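Dual specificity protein phosphatase 15 (Homo sapiens, PDB 1YZ4) removes phosphate from phosphotyrosine, phosphoserine and phosphothreonine in proteins as a dual-specificity phosphatase, of which this chain is the catalytic domain. Local coordinates at residues Val11-Leu17 / Val102-Val106; Thr52-Ile56 / Glu72-Phe76; Gly5-Thr9 / Gln28-Ile34. The protein carries 1 engineered substitution. All coordinates share one frame. Numbering follows the deposited sequence.

Contact 1 of 3, residues Val11-Leu17 / Val102-Val106; sequences VLPGLYL and VTAYV
A two-stranded hairpin packs through apolar side chains against one turn of helix. Leu12 to Leu15 form a type II beta turn, closed by Leu15 N to Leu12 O at 2.7 Å. Val11 and Leu12 both face Leu15 as a classic beta bulge, with Val11 N to Leu15 O at 2.9 Å and a weak Leu12 N to Leu15 O at 3.4 Å, turning both side chains toward the helix. The axes of strand 15-17 and helix 102-106 approach to 10.7 Å at a signed crossing angle of -150°, with Leu17 CA 7.7 Å from Val102 CA. Val102 (chi1 p) fits between three residues: its CG2 meets Val11 CG1 at 3.6 Å and Leu15 CD2 at 3.9 Å, its CG1 Leu17 CD2 at 3.3 Å. Tyr105 (chi1 t) brings CD2 to 3.7 Å from Leu15 CD2, with Leu12 CD2 at the ring edge; its OH bonds to His78 and Arg81. Val106 (chi1 t) places CG2 4.3 Å from Leu12 CD2. The side chain of Leu17 is about 6 Å from that of Ser91, engineered at the predicted phosphocysteine position. Helix 97-110, following the loop after strand 87-91 and packing on the sheet, is characteristic of the protein-tyrosine phosphatase fold.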
loop_
_atom_site.group_PDB
_atom_site.type_symbol
_atom_site.label_atom_id
_atom_site.label_comp_id
_atom_site.label_asym_id
_atom_site.label_seq_id
_atom_site.Cartn_x
_atom_site.Cartn_y
_atom_site.Cartn_z
ATOM N N VAL A 11 1.613 -6.603 -6.105
ATOM C CA VAL A 11 0.989 -7.226 -4.945
ATOM C C VAL A 11 -0.352 -7.819 -5.340
ATOM O O VAL A 11 -0.799 -8.815 -4.780
ATOM C CB VAL A 11 0.736 -6.194 -3.836
ATOM C CG1 VAL A 11 0.279 -6.892 -2.577
ATOM C CG2 VAL A 11 1.992 -5.376 -3.593
ATOM N N LEU A 12 -0.977 -7.197 -6.328
ATOM C CA LEU A 12 -2.280 -7.616 -6.811
ATOM C C LEU A 12 -2.487 -6.849 -8.111
ATOM O O LEU A 12 -1.905 -5.780 -8.298
ATOM C CB LEU A 12 -3.347 -7.188 -5.800
ATOM C CG LEU A 12 -4.366 -8.123 -5.154
ATOM C CD1 LEU A 12 -3.690 -9.320 -4.513
ATOM C CD2 LEU A 12 -5.134 -7.323 -4.105
ATOM N N PRO A 13 -3.301 -7.388 -9.030
ATOM C CA PRO A 13 -3.534 -6.671 -10.290
ATOM C C PRO A 13 -3.907 -5.224 -9.941
ATOM O O PRO A 13 -4.837 -4.990 -9.160
ATOM C CB PRO A 13 -4.713 -7.429 -10.910
ATOM C CG PRO A 13 -4.511 -8.848 -10.398
ATOM C CD PRO A 13 -4.106 -8.623 -8.951
ATOM N N GLY A 14 -3.164 -4.267 -10.491
ATOM C CA GLY A 14 -3.433 -2.866 -10.218
ATOM C C GLY A 14 -2.855 -2.302 -8.923
ATOM O O GLY A 14 -3.122 -1.142 -8.591
ATOM N N LEU A 15 -2.058 -3.085 -8.195
ATOM C CA LEU A 15 -1.469 -2.610 -6.933
ATOM C C LEU A 15 0.010 -2.975 -6.778
ATOM O O LEU A 15 0.389 -4.133 -6.953
ATOM C CB LEU A 15 -2.260 -3.179 -5.749
ATOM C CG LEU A 15 -1.808 -2.777 -4.348
ATOM C CD1 LEU A 15 -1.815 -1.265 -4.210
ATOM C CD2 LEU A 15 -2.736 -3.418 -3.323
ATOM N N TYR A 16 0.843 -1.996 -6.436
ATOM C CA TYR A 16 2.275 -2.245 -6.278
ATOM C C TYR A 16 2.899 -1.635 -5.028
ATOM O O TYR A 16 2.388 -0.664 -4.464
ATOM C CB TYR A 16 3.057 -1.723 -7.487
ATOM C CG TYR A 16 2.692 -2.361 -8.804
ATOM C CD1 TYR A 16 1.513 -2.018 -9.463
ATOM C CD2 TYR A 16 3.532 -3.302 -9.401
ATOM C CE1 TYR A 16 1.179 -2.591 -10.685
ATOM C CE2 TYR A 16 3.208 -3.878 -10.620
ATOM C CZ TYR A 16 2.029 -3.515 -11.255
ATOM O OH TYR A 16 1.711 -4.056 -12.472
ATOM N N LEU A 17 4.025 -2.218 -4.622
ATOM C CA LEU A 17 4.789 -1.767 -3.465
ATOM C C LEU A 17 6.159 -1.321 -3.948
ATOM O O LEU A 17 6.749 -1.953 -4.825
ATOM C CB LEU A 17 4.949 -2.905 -2.452
ATOM C CG LEU A 17 3.873 -3.044 -1.369
ATOM C CD1 LEU A 17 4.100 -4.309 -0.562
ATOM C CD2 LEU A 17 3.919 -1.822 -0.457
ATOM N N VAL A 102 -0.550 -1.454 2.420
ATOM C CA VAL A 102 -1.018 -2.465 1.472
ATOM C C VAL A 102 -1.601 -3.709 2.159
ATOM O O VAL A 102 -2.580 -4.294 1.673
ATOM C CB VAL A 102 0.110 -2.890 0.488
ATOM C CG1 VAL A 102 1.381 -3.178 1.249
ATOM C CG2 VAL A 102 -0.311 -4.132 -0.289
ATOM N N THR A 103 -1.015 -4.105 3.287
ATOM C CA THR A 103 -1.491 -5.276 4.020
ATOM C C THR A 103 -2.915 -5.016 4.494
ATOM O O THR A 103 -3.800 -5.867 4.358
ATOM C CB THR A 103 -0.575 -5.591 5.233
ATOM O OG1 THR A 103 0.734 -5.916 4.759
ATOM C CG2 THR A 103 -1.093 -6.794 6.024
ATOM N N ALA A 104 -3.133 -3.823 5.032
ATOM C CA ALA A 104 -4.446 -3.436 5.511
ATOM C C ALA A 104 -5.457 -3.516 4.366
ATOM O O ALA A 104 -6.586 -3.964 4.551
ATOM C CB ALA A 104 -4.389 -2.029 6.062
ATOM N N TYR A 105 -5.045 -3.084 3.178
ATOM C CA TYR A 105 -5.924 -3.122 2.018
ATOM C C TYR A 105 -6.309 -4.550 1.645
ATOM O O TYR A 105 -7.483 -4.866 1.459
ATOM C CB TYR A 105 -5.250 -2.495 0.805
ATOM C CG TYR A 105 -6.145 -2.529 -0.407
ATOM C CD1 TYR A 105 -7.244 -1.673 -0.504
ATOM C CD2 TYR A 105 -5.929 -3.447 -1.439
ATOM C CE1 TYR A 105 -8.107 -1.730 -1.595
ATOM C CE2 TYR A 105 -6.793 -3.508 -2.538
ATOM C CZ TYR A 105 -7.878 -2.643 -2.603
ATOM O OH TYR A 105 -8.735 -2.685 -3.675
ATOM N N VAL A 106 -5.297 -5.402 1.512
ATOM C CA VAL A 106 -5.516 -6.790 1.143
ATOM C C VAL A 106 -6.327 -7.515 2.211
ATOM O O VAL A 106 -7.113 -8.407 1.901
ATOM C CB VAL A 106 -4.173 -7.505 0.906
ATOM C CG1 VAL A 106 -4.407 -8.974 0.550
ATOM C CG2 VAL A 106 -3.424 -6.801 -0.227
#

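Contact 2 of 3, residues Thr52-Ile56 / Glu72-Phe76; sequences TYLRI and ECINF
Apolar helix-on-sheet packing joins an outermost strand of the central sheet, 52-56, to helix 70-82, in a partly buried position. The two short segments run nearly antiparallel: their axes come within 10.4 Å at 168°, and the register is set by Leu54 and Cys73, whose CA atoms are 7.9 Å apart. Extended backbone angles make the strand side chains alternate, so Thr52, Leu54 and Ile56 point their CA-to-CB bonds toward the helix, while Tyr53 points away and bonds through its OH to Leu48 N. Helical geometry in the partner, seen in Phe76 N to Glu72 O at 3.0 Å, puts Glu72, Cys73 and Phe76 within reach. Phe76 (chi1 t) lays a ring face on Leu54 (chi1 t, chi2 p): Leu54 CB sits 3.8 Å from the ring centroid and 9° off the normal, a CH-pi contact, and Leu54 CD2 is 3.6 Å from Phe76 CG. Leu54 CD2 also lies 4.4 Å from Cys73 SG and 4.2 Å from Cys73 CA. In the topology this is the first half of a beta-alpha-beta crossover, strand 52-56 leading through helix 70-82 to the parallel strand 87-91; strand 36-40 lies between the two strands in the sheet, and its Ile38 also touches Phe76. At the ring edge, Thr52 O approaches Phe76 CZ to 3.5 Å, and Thr52 CG2 reaches Phe76 CE1 at 4.2 Å. Farther along the strand, Ile56 (chi1 m, chi2 m) sets CG1 3.9 Å from Cys73 SG and CD1 4.2 Å from Glu72 CD.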
loop_
_atom_site.group_PDB
_atom_site.type_symbol
_atom_site.label_atom_id
_atom_site.label_comp_id
_atom_site.label_asym_id
_atom_site.label_seq_id
_atom_site.Cartn_x
_atom_site.Cartn_y
_atom_site.Cartn_z
ATOM N N THR A 52 -2.021 10.740 -10.017
ATOM C CA THR A 52 -2.781 11.290 -8.907
ATOM C C THR A 52 -2.138 10.833 -7.604
ATOM O O THR A 52 -2.026 9.639 -7.342
ATOM C CB THR A 52 -4.237 10.825 -8.964
ATOM O OG1 THR A 52 -4.773 11.136 -10.254
ATOM C CG2 THR A 52 -5.066 11.530 -7.901
ATOM N N TYR A 53 -1.708 11.793 -6.795
ATOM C CA TYR A 53 -1.052 11.473 -5.539
ATOM C C TYR A 53 -1.907 11.631 -4.303
ATOM O O TYR A 53 -2.862 12.411 -4.255
ATOM C CB TYR A 53 0.191 12.349 -5.328
ATOM C CG TYR A 53 1.358 12.058 -6.231
ATOM C CD1 TYR A 53 1.332 12.429 -7.571
ATOM C CD2 TYR A 53 2.505 11.433 -5.737
ATOM C CE1 TYR A 53 2.419 12.193 -8.403
ATOM C CE2 TYR A 53 3.606 11.188 -6.562
ATOM C CZ TYR A 53 3.554 11.570 -7.895
ATOM O OH TYR A 53 4.616 11.326 -8.728
ATOM N N LEU A 54 -1.521 10.877 -3.289
ATOM C CA LEU A 54 -2.157 10.932 -1.997
ATOM C C LEU A 54 -0.939 11.025 -1.085
ATOM O O LEU A 54 -0.097 10.120 -1.068
ATOM C CB LEU A 54 -2.946 9.652 -1.718
ATOM C CG LEU A 54 -3.839 9.755 -0.480
ATOM C CD1 LEU A 54 -4.877 10.841 -0.716
ATOM C CD2 LEU A 54 -4.511 8.417 -0.194
ATOM N N ARG A 55 -0.820 12.134 -0.364
ATOM C CA ARG A 55 0.308 12.325 0.535
ATOM C C ARG A 55 -0.028 11.939 1.969
ATOM O O ARG A 55 -1.015 12.406 2.538
ATOM C CB ARG A 55 0.789 13.775 0.483
ATOM C CG ARG A 55 1.670 14.100 -0.717
ATOM C CD ARG A 55 1.891 15.610 -0.846
ATOM N NE ARG A 55 2.856 15.953 -1.888
ATOM C CZ ARG A 55 3.054 17.188 -2.343
ATOM N NH1 ARG A 55 2.347 18.201 -1.851
ATOM N NH2 ARG A 55 3.969 17.416 -3.281
ATOM N N ILE A 56 0.806 11.071 2.530
ATOM C CA ILE A 56 0.655 10.590 3.897
ATOM C C ILE A 56 1.991 10.851 4.601
ATOM O O ILE A 56 2.922 10.052 4.504
ATOM C CB ILE A 56 0.342 9.078 3.919
ATOM C CG1 ILE A 56 -0.954 8.803 3.145
ATOM C CG2 ILE A 56 0.209 8.591 5.358
ATOM C CD1 ILE A 56 -2.211 9.483 3.726
ATOM N N GLU A 72 -8.777 6.099 4.440
ATOM C CA GLU A 72 -8.571 6.917 3.260
ATOM C C GLU A 72 -7.660 6.251 2.217
ATOM O O GLU A 72 -7.918 6.363 1.025
ATOM C CB GLU A 72 -8.026 8.289 3.670
ATOM C CG GLU A 72 -6.631 8.266 4.277
ATOM C CD GLU A 72 -6.272 9.580 4.947
ATOM O OE1 GLU A 72 -6.345 10.634 4.280
ATOM O OE2 GLU A 72 -5.919 9.557 6.143
ATOM N N CYS A 73 -6.613 5.557 2.656
ATOM C CA CYS A 73 -5.712 4.896 1.716
ATOM C C CYS A 73 -6.412 3.751 0.997
ATOM O O CYS A 73 -6.287 3.589 -0.224
ATOM C CB CYS A 73 -4.468 4.348 2.433
ATOM S SG CYS A 73 -3.215 5.575 2.925
ATOM N N ILE A 74 -7.148 2.949 1.757
ATOM C CA ILE A 74 -7.854 1.825 1.172
ATOM C C ILE A 74 -8.925 2.295 0.187
ATOM O O ILE A 74 -9.170 1.644 -0.825
ATOM C CB ILE A 74 -8.485 0.955 2.272
ATOM C CG1 ILE A 74 -7.372 0.243 3.047
ATOM C CG2 ILE A 74 -9.465 -0.037 1.671
ATOM C CD1 ILE A 74 -7.853 -0.602 4.211
ATOM N N ASN A 75 -9.549 3.430 0.479
ATOM C CA ASN A 75 -10.581 3.956 -0.400
ATOM C C ASN A 75 -9.950 4.475 -1.672
ATOM O O ASN A 75 -10.493 4.303 -2.761
ATOM C CB ASN A 75 -11.371 5.058 0.306
ATOM C CG ASN A 75 -12.556 4.507 1.092
ATOM O OD1 ASN A 75 -13.649 4.344 0.553
ATOM N ND2 ASN A 75 -12.334 4.195 2.365
ATOM N N PHE A 76 -8.789 5.102 -1.524
ATOM C CA PHE A 76 -8.042 5.642 -2.653
ATOM C C PHE A 76 -7.665 4.480 -3.582
ATOM O O PHE A 76 -7.982 4.483 -4.774
ATOM C CB PHE A 76 -6.780 6.335 -2.132
ATOM C CG PHE A 76 -5.960 7.014 -3.200
ATOM C CD1 PHE A 76 -6.362 8.232 -3.740
ATOM C CD2 PHE A 76 -4.755 6.462 -3.617
ATOM C CE1 PHE A 76 -5.569 8.900 -4.678
ATOM C CE2 PHE A 76 -3.949 7.119 -4.557
ATOM C CZ PHE A 76 -4.354 8.342 -5.087
#

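Contact 3 of 3, residues Gly5-Thr9 / Gln28-Ile34; sequences GNGMT and QLGRNKI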
loop_
_atom_site.group_PDB
_atom_site.type_symbol
_atom_site.label_atom_id
_atom_site.label_comp_id
_atom_site.label_asym_id
_atom_site.label_seq_id
_atom_site.Cartn_x
_atom_site.Cartn_y
_atom_site.Cartn_z
ATOM N N GLY A 5 13.195 -8.739 -6.797
ATOM C CA GLY A 5 13.509 -7.433 -6.251
ATOM C C GLY A 5 14.082 -6.476 -7.281
ATOM O O GLY A 5 15.163 -5.923 -7.088
ATOM N N ASN A 6 13.357 -6.281 -8.378
ATOM C CA ASN A 6 13.788 -5.370 -9.437
ATOM C C ASN A 6 12.708 -4.343 -9.728
ATOM O O ASN A 6 11.983 -4.438 -10.721
ATOM C CB ASN A 6 14.125 -6.152 -10.700
ATOM C CG ASN A 6 15.438 -6.873 -10.583
ATOM O OD1 ASN A 6 15.729 -7.475 -9.548
ATOM N ND2 ASN A 6 16.245 -6.824 -11.639
ATOM N N GLY A 7 12.618 -3.355 -8.847
ATOM C CA GLY A 7 11.621 -2.318 -8.991
ATOM C C GLY A 7 10.433 -2.639 -8.110
ATOM O O GLY A 7 10.470 -3.574 -7.304
ATOM N N MET A 8 9.373 -1.861 -8.252
ATOM C CA MET A 8 8.178 -2.092 -7.462
ATOM C C MET A 8 7.723 -3.537 -7.655
ATOM O O MET A 8 7.971 -4.148 -8.692
ATOM C CB MET A 8 7.078 -1.115 -7.881
ATOM C CG MET A 8 6.834 -1.045 -9.379
ATOM S SD MET A 8 5.723 0.313 -9.825
ATOM C CE MET A 8 6.862 1.675 -9.891
ATOM N N THR A 9 7.075 -4.091 -6.642
ATOM C CA THR A 9 6.609 -5.462 -6.732
ATOM C C THR A 9 5.090 -5.492 -6.830
ATOM O O THR A 9 4.398 -4.788 -6.093
ATOM C CB THR A 9 7.077 -6.288 -5.508
ATOM O OG1 THR A 9 6.624 -5.661 -4.303
ATOM C CG2 THR A 9 8.596 -6.378 -5.479
ATOM N N GLN A 28 9.781 2.351 -14.926
ATOM C CA GLN A 28 8.952 1.439 -14.149
ATOM C C GLN A 28 7.515 1.926 -14.174
ATOM O O GLN A 28 6.589 1.152 -14.415
ATOM C CB GLN A 28 9.427 1.367 -12.694
ATOM C CG GLN A 28 10.613 0.450 -12.438
ATOM C CD GLN A 28 10.836 0.207 -10.949
ATOM O OE1 GLN A 28 9.951 -0.288 -10.259
ATOM N NE2 GLN A 28 12.016 0.556 -10.455
ATOM N N LEU A 29 7.344 3.220 -13.927
ATOM C CA LEU A 29 6.026 3.836 -13.908
ATOM C C LEU A 29 5.261 3.616 -15.207
ATOM O O LEU A 29 4.055 3.350 -15.190
ATOM C CB LEU A 29 6.157 5.334 -13.618
ATOM C CG LEU A 29 6.612 5.658 -12.188
ATOM C CD1 LEU A 29 7.006 7.125 -12.073
ATOM C CD2 LEU A 29 5.494 5.316 -11.213
ATOM N N GLY A 30 5.966 3.725 -16.331
ATOM C CA GLY A 30 5.333 3.536 -17.625
ATOM C C GLY A 30 5.070 2.071 -17.898
ATOM O O GLY A 30 3.999 1.691 -18.367
ATOM N N ARG A 31 6.066 1.247 -17.598
ATOM C CA ARG A 31 5.966 -0.191 -17.791
ATOM C C ARG A 31 4.727 -0.733 -17.077
ATOM O O ARG A 31 3.951 -1.492 -17.659
ATOM C CB ARG A 31 7.226 -0.867 -17.245
ATOM C CG ARG A 31 7.241 -2.378 -17.366
ATOM C CD ARG A 31 8.544 -2.964 -16.834
ATOM N NE ARG A 31 8.587 -4.419 -16.974
ATOM C CZ ARG A 31 9.601 -5.183 -16.577
ATOM N NH1 ARG A 31 10.669 -4.635 -16.010
ATOM N NH2 ARG A 31 9.548 -6.499 -16.744
ATOM N N ASN A 32 4.545 -0.330 -15.820
ATOM C CA ASN A 32 3.408 -0.783 -15.025
ATOM C C ASN A 32 2.163 0.110 -15.111
ATOM O O ASN A 32 1.221 -0.048 -14.327
ATOM C CB ASN A 32 3.826 -0.951 -13.561
ATOM C CG ASN A 32 4.856 -2.041 -13.379
ATOM O OD1 ASN A 32 4.786 -3.081 -14.031
ATOM N ND2 ASN A 32 5.815 -1.818 -12.486
ATOM N N LYS A 33 2.162 1.042 -16.062
ATOM C CA LYS A 33 1.026 1.943 -16.263
ATOM C C LYS A 33 0.482 2.509 -14.950
ATOM O O LYS A 33 -0.735 2.598 -14.760
ATOM C CB LYS A 33 -0.101 1.209 -16.991
ATOM C CG LYS A 33 0.317 0.549 -18.293
ATOM C CD LYS A 33 -0.848 -0.216 -18.909
ATOM C CE LYS A 33 -0.430 -0.957 -20.170
ATOM N NZ LYS A 33 -1.546 -1.771 -20.733
ATOM N N ILE A 34 1.381 2.881 -14.045
ATOM C CA ILE A 34 0.980 3.446 -12.760
ATOM C C ILE A 34 0.258 4.774 -12.957
ATOM O O ILE A 34 0.811 5.705 -13.541
ATOM C CB ILE A 34 2.210 3.672 -11.848
ATOM C CG1 ILE A 34 2.798 2.321 -11.440
ATOM C CG2 ILE A 34 1.817 4.496 -10.622
ATOM C CD1 ILE A 34 1.818 1.416 -10.694
#
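The backbone amide of Met8 donates to Gln28 OE1 at 2.6 Å, with an N-H...O angle of 155°, and this is the strongest polar link between the loop 5-9 and the segment 28-34. The Gln28 side-chain amide is used at both ends: OE1 accepts from Met8 N and NE2 hydrogen-bonds to Asp22 OD1; Gln28 N is in turn held by Asp25 OD1. Gly7 makes the close approach possible: its CA lies 2.9 Å from Gln28 OE1, its phi is 98°, and an ideally placed CB would clash, 2.3 Å from that oxygen. Met8 (chi1 p, chi2 t, chi3 p) then runs along the helix end. Asn32 ND2 gives a weak hydrogen bond to Met8 SD at 3.4 Å, while Met8 SD also meets Ile34 CG1 at 3.9 Å and Met8 CE meets Leu29 CD2 at 4.1 Å. The CA-to-CB bond of Thr9 points away, and its OG1 hydrogen-bonds to Arg125 NH1. Within the second segment three carbonyls near the helix end are satisfied locally: Gln28 O takes Asn32 N at 2.9 Å, Leu29 O takes Ile34 N at 2.9 Å and Gly30 O takes Lys33 N at 3.0 Å. With Lys33 at positive phi as the C-prime residue, these last two bonds define the Schellman motif that ends the helix in the crossover from strand 15-18 to strand 36-40, against which the N-terminal lead into strand 9-12 packs.

From the N terminus, contact 3 opens at 5-9, before contact 1 opens at 11-17. It closes at 28-34, tying the loop leading into strand 9-12 to the end of helix 26-31, while contact 1 stays open until 102-106, so the two cross. They also touch: Leu17 O is 2.8 Å from Thr9 N, a probable hydrogen bond between the hairpin strands. Contact 2, opening at 52-56 and closing at 72-76, is nested inside the long loop of contact 1 and follows contact 3 in series. Contacts 1 and 2 fix two helices to one sheet and meet where Tyr105 CD1 lies 3.5 Å from Ile74 CG2; contacts 2 and 3 stay apart, nearest atoms about 6 Å.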